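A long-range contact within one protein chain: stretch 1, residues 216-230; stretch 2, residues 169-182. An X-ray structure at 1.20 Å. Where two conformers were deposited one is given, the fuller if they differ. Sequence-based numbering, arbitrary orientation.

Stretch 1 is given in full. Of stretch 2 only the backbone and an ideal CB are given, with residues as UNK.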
# COMPACT_ATOMS: atom_id res chain seq x y z
N GLY A 216 2.74 -23.08 3.54
CA GLY A 216 1.29 -23.09 3.41
C GLY A 216 0.57 -23.61 4.64
O GLY A 216 1.20 -24.02 5.62
N GLY A 217 -0.76 -23.60 4.57
CA GLY A 217 -1.60 -24.20 5.58
C GLY A 217 -1.94 -23.30 6.75
O GLY A 217 -2.48 -23.77 7.74
N LYS A 218 -1.64 -22.00 6.64
CA LYS A 218 -1.89 -21.06 7.72
C LYS A 218 -3.06 -20.16 7.36
O LYS A 218 -3.08 -19.55 6.28
CB LYS A 218 -0.63 -20.23 8.01
CG LYS A 218 0.51 -21.08 8.50
CD LYS A 218 1.85 -20.35 8.51
CE LYS A 218 3.01 -21.31 8.71
NZ LYS A 218 3.08 -22.33 7.62
N HIS A 219 -4.02 -20.08 8.28
CA HIS A 219 -5.26 -19.32 8.09
C HIS A 219 -5.37 -18.28 9.19
O HIS A 219 -6.24 -18.31 10.05
CB HIS A 219 -6.43 -20.31 8.05
CG HIS A 219 -6.22 -21.35 7.00
ND1 HIS A 219 -6.28 -21.06 5.66
CD2 HIS A 219 -5.84 -22.65 7.09
CE1 HIS A 219 -6.00 -22.15 4.96
NE2 HIS A 219 -5.72 -23.13 5.81
N TRP A 220 -4.44 -17.33 9.13
CA TRP A 220 -4.22 -16.34 10.17
C TRP A 220 -4.94 -15.02 9.89
O TRP A 220 -4.95 -14.14 10.74
CB TRP A 220 -2.74 -16.01 10.24
CG TRP A 220 -1.84 -17.11 10.71
CD1 TRP A 220 -2.20 -18.37 11.11
CD2 TRP A 220 -0.42 -17.03 10.85
NE1 TRP A 220 -1.08 -19.08 11.49
CE2 TRP A 220 0.02 -18.27 11.35
CE3 TRP A 220 0.52 -16.02 10.61
CZ2 TRP A 220 1.37 -18.53 11.62
CZ3 TRP A 220 1.85 -16.28 10.87
CH2 TRP A 220 2.26 -17.53 11.36
N ILE A 221 -5.48 -14.88 8.68
CA ILE A 221 -5.99 -13.61 8.19
C ILE A 221 -7.51 -13.70 8.02
O ILE A 221 -8.00 -14.51 7.25
CB ILE A 221 -5.36 -13.25 6.84
CG1 ILE A 221 -3.82 -13.37 6.90
CG2 ILE A 221 -5.81 -11.87 6.45
CD1 ILE A 221 -3.15 -12.55 7.98
N HIS A 222 -8.25 -12.90 8.78
CA HIS A 222 -9.70 -12.90 8.67
C HIS A 222 -10.20 -12.01 7.54
O HIS A 222 -11.17 -12.34 6.86
CB HIS A 222 -10.34 -12.49 9.99
CG HIS A 222 -11.78 -12.86 10.09
ND1 HIS A 222 -12.24 -14.11 9.75
CD2 HIS A 222 -12.86 -12.16 10.51
CE1 HIS A 222 -13.55 -14.16 9.96
NE2 HIS A 222 -13.94 -12.98 10.40
N SER A 223 -9.55 -10.87 7.35
CA SER A 223 -9.90 -9.96 6.28
C SER A 223 -8.68 -9.24 5.75
O SER A 223 -7.70 -9.03 6.45
CB SER A 223 -10.94 -8.94 6.75
OG SER A 223 -10.39 -7.99 7.63
N VAL A 224 -8.81 -8.86 4.48
CA VAL A 224 -7.85 -8.05 3.74
C VAL A 224 -8.61 -6.85 3.19
O VAL A 224 -9.58 -7.01 2.46
CB VAL A 224 -7.26 -8.88 2.58
CG1 VAL A 224 -6.58 -7.99 1.53
CG2 VAL A 224 -6.31 -9.91 3.13
N SER A 225 -8.17 -5.65 3.56
CA SER A 225 -8.77 -4.42 3.07
C SER A 225 -7.71 -3.62 2.34
O SER A 225 -6.67 -3.30 2.92
CB SER A 225 -9.31 -3.58 4.23
OG SER A 225 -10.38 -4.20 4.89
N THR A 226 -7.97 -3.32 1.07
CA THR A 226 -7.09 -2.47 0.27
C THR A 226 -7.72 -1.09 0.14
O THR A 226 -8.93 -0.96 -0.01
CB THR A 226 -6.75 -3.09 -1.12
OG1 THR A 226 -7.88 -3.03 -2.01
CG2 THR A 226 -6.29 -4.51 -0.98
N ILE A 227 -6.88 -0.06 0.26
CA ILE A 227 -7.31 1.33 0.19
C ILE A 227 -6.37 2.03 -0.79
O ILE A 227 -5.17 2.09 -0.57
CB ILE A 227 -7.25 2.02 1.58
CG1 ILE A 227 -8.07 1.27 2.62
CG2 ILE A 227 -7.71 3.47 1.45
CD1 ILE A 227 -7.97 1.90 4.02
N SER A 228 -6.93 2.54 -1.88
CA SER A 228 -6.15 3.24 -2.91
C SER A 228 -5.08 2.35 -3.53
O SER A 228 -4.00 2.81 -3.92
CB SER A 228 -5.48 4.49 -2.33
OG SER A 228 -6.38 5.26 -1.54
N THR A 229 -5.37 1.06 -3.62
CA THR A 229 -4.35 0.09 -3.99
C THR A 229 -4.30 -0.14 -5.51
O THR A 229 -5.35 -0.31 -6.14
CB THR A 229 -4.59 -1.25 -3.28
OG1 THR A 229 -4.38 -1.06 -1.88
CG2 THR A 229 -3.68 -2.38 -3.78
N PRO A 230 -3.09 -0.17 -6.09
CA PRO A 230 -2.94 -0.54 -7.50
C PRO A 230 -3.09 -2.05 -7.70
O PRO A 230 -2.13 -2.76 -7.99
CB PRO A 230 -1.54 -0.06 -7.83
CG PRO A 230 -0.79 -0.23 -6.54
CD PRO A 230 -1.79 0.14 -5.46
N UNK A 169 1.68 -13.95 18.85
CA UNK A 169 0.78 -15.07 19.12
C UNK A 169 -0.19 -15.37 17.97
O UNK A 169 -1.08 -16.22 18.11
CB UNK A 169 -0.02 -14.78 20.39
N UNK A 170 -0.01 -14.69 16.85
CA UNK A 170 -0.86 -14.89 15.68
C UNK A 170 -0.97 -16.37 15.34
O UNK A 170 0.00 -17.11 15.44
CB UNK A 170 -0.31 -14.11 14.48
N UNK A 171 -2.17 -16.82 14.99
CA UNK A 171 -2.41 -18.24 14.75
C UNK A 171 -3.74 -18.40 14.03
O UNK A 171 -4.45 -17.42 13.79
CB UNK A 171 -2.40 -19.03 16.06
N UNK A 172 -4.10 -19.65 13.72
CA UNK A 172 -5.40 -19.91 13.11
C UNK A 172 -6.54 -19.47 14.03
O UNK A 172 -7.62 -19.10 13.56
CB UNK A 172 -5.54 -21.40 12.77
N UNK A 173 -6.28 -19.49 15.34
CA UNK A 173 -7.25 -19.04 16.34
C UNK A 173 -7.15 -17.53 16.57
O UNK A 173 -8.17 -16.85 16.69
CB UNK A 173 -7.04 -19.79 17.66
N UNK A 174 -5.93 -17.02 16.66
CA UNK A 174 -5.68 -15.59 16.87
C UNK A 174 -5.42 -14.88 15.54
O UNK A 174 -4.27 -14.55 15.20
CB UNK A 174 -4.49 -15.39 17.81
N UNK A 175 -6.51 -14.65 14.81
CA UNK A 175 -6.43 -14.06 13.48
C UNK A 175 -6.29 -12.55 13.56
O UNK A 175 -6.43 -11.94 14.63
CB UNK A 175 -7.66 -14.43 12.66
N UNK A 176 -5.98 -11.94 12.41
CA UNK A 176 -5.92 -10.50 12.30
C UNK A 176 -6.70 -9.99 11.09
O UNK A 176 -7.00 -10.75 10.17
CB UNK A 176 -4.46 -10.04 12.22
N UNK A 177 -6.99 -8.70 11.10
CA UNK A 177 -7.50 -7.96 9.96
C UNK A 177 -6.32 -7.17 9.39
O UNK A 177 -5.71 -6.39 10.12
CB UNK A 177 -8.66 -7.05 10.35
N UNK A 178 -6.00 -7.37 8.11
CA UNK A 178 -4.95 -6.59 7.48
C UNK A 178 -5.56 -5.44 6.70
O UNK A 178 -6.52 -5.64 5.94
CB UNK A 178 -4.09 -7.47 6.57
N UNK A 179 -5.02 -4.25 6.89
CA UNK A 179 -5.42 -3.07 6.13
C UNK A 179 -4.20 -2.48 5.46
O UNK A 179 -3.24 -2.13 6.15
CB UNK A 179 -6.10 -2.03 7.03
N UNK A 180 -4.25 -2.37 4.14
CA UNK A 180 -3.11 -1.91 3.38
C UNK A 180 -3.46 -0.78 2.45
O UNK A 180 -4.38 -0.88 1.66
CB UNK A 180 -2.51 -3.07 2.58
N UNK A 181 -2.68 0.30 2.52
CA UNK A 181 -2.89 1.47 1.67
C UNK A 181 -1.91 1.42 0.52
O UNK A 181 -0.75 1.03 0.69
CB UNK A 181 -2.73 2.77 2.46
N UNK A 182 -2.33 1.85 -0.66
CA UNK A 182 -1.40 1.95 -1.78
C UNK A 182 -0.86 0.54 -2.02
O UNK A 182 -1.60 -0.44 -1.96
CB UNK A 182 -0.28 2.95 -1.50

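Position 169 lies beyond the reach of stretch 1, which leaves its choice unconstrained; it is Asn169. At 170 the CA-to-CB bond points toward the indole of Trp220, with the ideal CB 4.4 Å from Trp220 CE3. A greasy side chain of moderate size would suit, or another ring. The residue is Ile170, whose CG2 sits 3.9 Å from the centroid of the six-membered ring of Trp220, over its face, a CH-pi contact.

Position 171 points away, so small or polar residues would do. Ser171 serves its own loop: Ser171 OG accepts a hydrogen bond from the backbone N of position 174 (2.8 Å).

At 172 the bond runs sideways, but the free backbone N of His219 lies within reach of a short side chain carrying an acceptor, such as Asn or Asp. Asn172 fills the role, its OD1 accepting from His219 N at 2.8 Å, while the same oxygen lies at the edge of the Trp220 ring. Positions 173 and 174 make no contact with stretch 1, and many polar residues would fit. They are Glu173 and Asn174, the latter bracing the loop through ND2 to Asn169 O (3.0 Å).

Position 175 points toward stretch 1, where the carbonyl of His219 offers an acceptor some way from the CB. A long side chain with a donor, Lys or Arg, is favoured. Lys175 extends its chain so that NZ donates to His219 O (2.8 Å) and also to Asn172 O (2.8 Å).

From 176 to 181 the backbone forms a strand parallel to strand 223-227 of stretch 1, and side chains alternate between faces. Position 176 shares a face with Ile221, so an aliphatic or aromatic residue is expected; Ile176 brings CG1 to 3.6 Å from Ile221 CD1. On the other face, the ideal CB of 177 is 3.4 Å from Ser223 OG, inviting a polar partner such as Ser, Asn or His. In His177, ND1 hydrogen-bonds Ser223 OG at 2.7 Å.

Position 178 returns to the Ile221 and Val224 face, where Leu, Ile, Val or Met would pack. Leu178 reaches Ile221 CD1 with its CD1 (3.6 Å). Position 179 lies beside Ser225 and near Ile227; a branched aliphatic suits both the strand and this neighbour. Ile179 sets CG2 3.8 Å from Ile227 CD1.

At 180 the backbone angles are ordinary for a strand and the ideal CB is 4.2 Å from Ser225 O, so neither the backbone angles nor stretch 1 demands glycine. Gly180 contributes its backbone: N donates to Ser225 O (2.9 Å), and O accepts from Ile227 N (3.0 Å).

Position 181 shares a face with Ile227, so an aliphatic or a ring could lie there; the ring of His181 places CD2 3.3 Å from Ile227 O. At 182 the bond points away and phi is positive, which favours Gly or Asn but does not exclude others. Ser182 meets stretch 1 through its backbone, N donating to Ile227 O (2.9 Å) and O accepting from Thr229 OG1 (2.8 Å).

Stretch 2 169-182: NISNENKIHLIGHS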
# COMPACT_ATOMS: atom_id res chain seq x y z
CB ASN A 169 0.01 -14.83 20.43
CG ASN A 169 -0.79 -13.52 20.41
OD1 ASN A 169 -0.37 -12.52 19.82
ND2 ASN A 169 -1.95 -13.53 21.07
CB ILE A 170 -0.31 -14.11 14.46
CG1 ILE A 170 -1.33 -14.11 13.33
CG2 ILE A 170 1.08 -14.63 14.00
CD1 ILE A 170 -1.01 -13.07 12.24
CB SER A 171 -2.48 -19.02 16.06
OG SER A 171 -3.66 -18.69 16.76
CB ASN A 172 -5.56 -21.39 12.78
CG ASN A 172 -4.60 -21.87 11.71
OD1 ASN A 172 -4.06 -21.08 10.92
ND2 ASN A 172 -4.39 -23.18 11.66
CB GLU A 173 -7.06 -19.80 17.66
CG GLU A 173 -7.36 -21.29 17.59
CD GLU A 173 -6.35 -22.08 16.75
OE1 GLU A 173 -5.13 -21.82 16.87
OE2 GLU A 173 -6.78 -22.96 15.97
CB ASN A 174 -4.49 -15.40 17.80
CG ASN A 174 -4.70 -16.04 19.15
OD1 ASN A 174 -5.82 -16.07 19.68
ND2 ASN A 174 -3.63 -16.56 19.72
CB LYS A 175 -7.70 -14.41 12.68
CG LYS A 175 -8.00 -15.88 12.53
CD LYS A 175 -9.18 -16.05 11.56
CE LYS A 175 -9.78 -17.42 11.60
NZ LYS A 175 -8.87 -18.44 11.09
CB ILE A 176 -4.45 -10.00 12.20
CG1 ILE A 176 -3.79 -10.47 10.89
CG2 ILE A 176 -3.66 -10.45 13.41
CD1 ILE A 176 -2.38 -9.89 10.66
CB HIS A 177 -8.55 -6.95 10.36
CG HIS A 177 -9.76 -7.54 11.00
ND1 HIS A 177 -10.70 -8.26 10.30
CD2 HIS A 177 -10.18 -7.52 12.29
CE1 HIS A 177 -11.66 -8.64 11.12
NE2 HIS A 177 -11.37 -8.21 12.34
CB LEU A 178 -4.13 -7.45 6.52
CG LEU A 178 -3.13 -8.38 7.20
CD1 LEU A 178 -2.64 -9.45 6.23
CD2 LEU A 178 -1.95 -7.59 7.75
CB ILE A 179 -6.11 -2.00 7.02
CG1 ILE A 179 -7.34 -2.59 7.74
CG2 ILE A 179 -6.50 -0.79 6.20
CD1 ILE A 179 -8.10 -1.62 8.65
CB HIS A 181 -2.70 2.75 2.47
CG HIS A 181 -2.79 4.00 1.65
ND1 HIS A 181 -1.68 4.76 1.33
CD2 HIS A 181 -3.84 4.59 1.03
CE1 HIS A 181 -2.06 5.80 0.60
NE2 HIS A 181 -3.37 5.71 0.40
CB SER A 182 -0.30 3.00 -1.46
OG SER A 182 0.88 2.83 -2.24
O HOH W 1 -1.34 -24.03 10.27
O HOH W 2 -9.25 -5.70 6.83
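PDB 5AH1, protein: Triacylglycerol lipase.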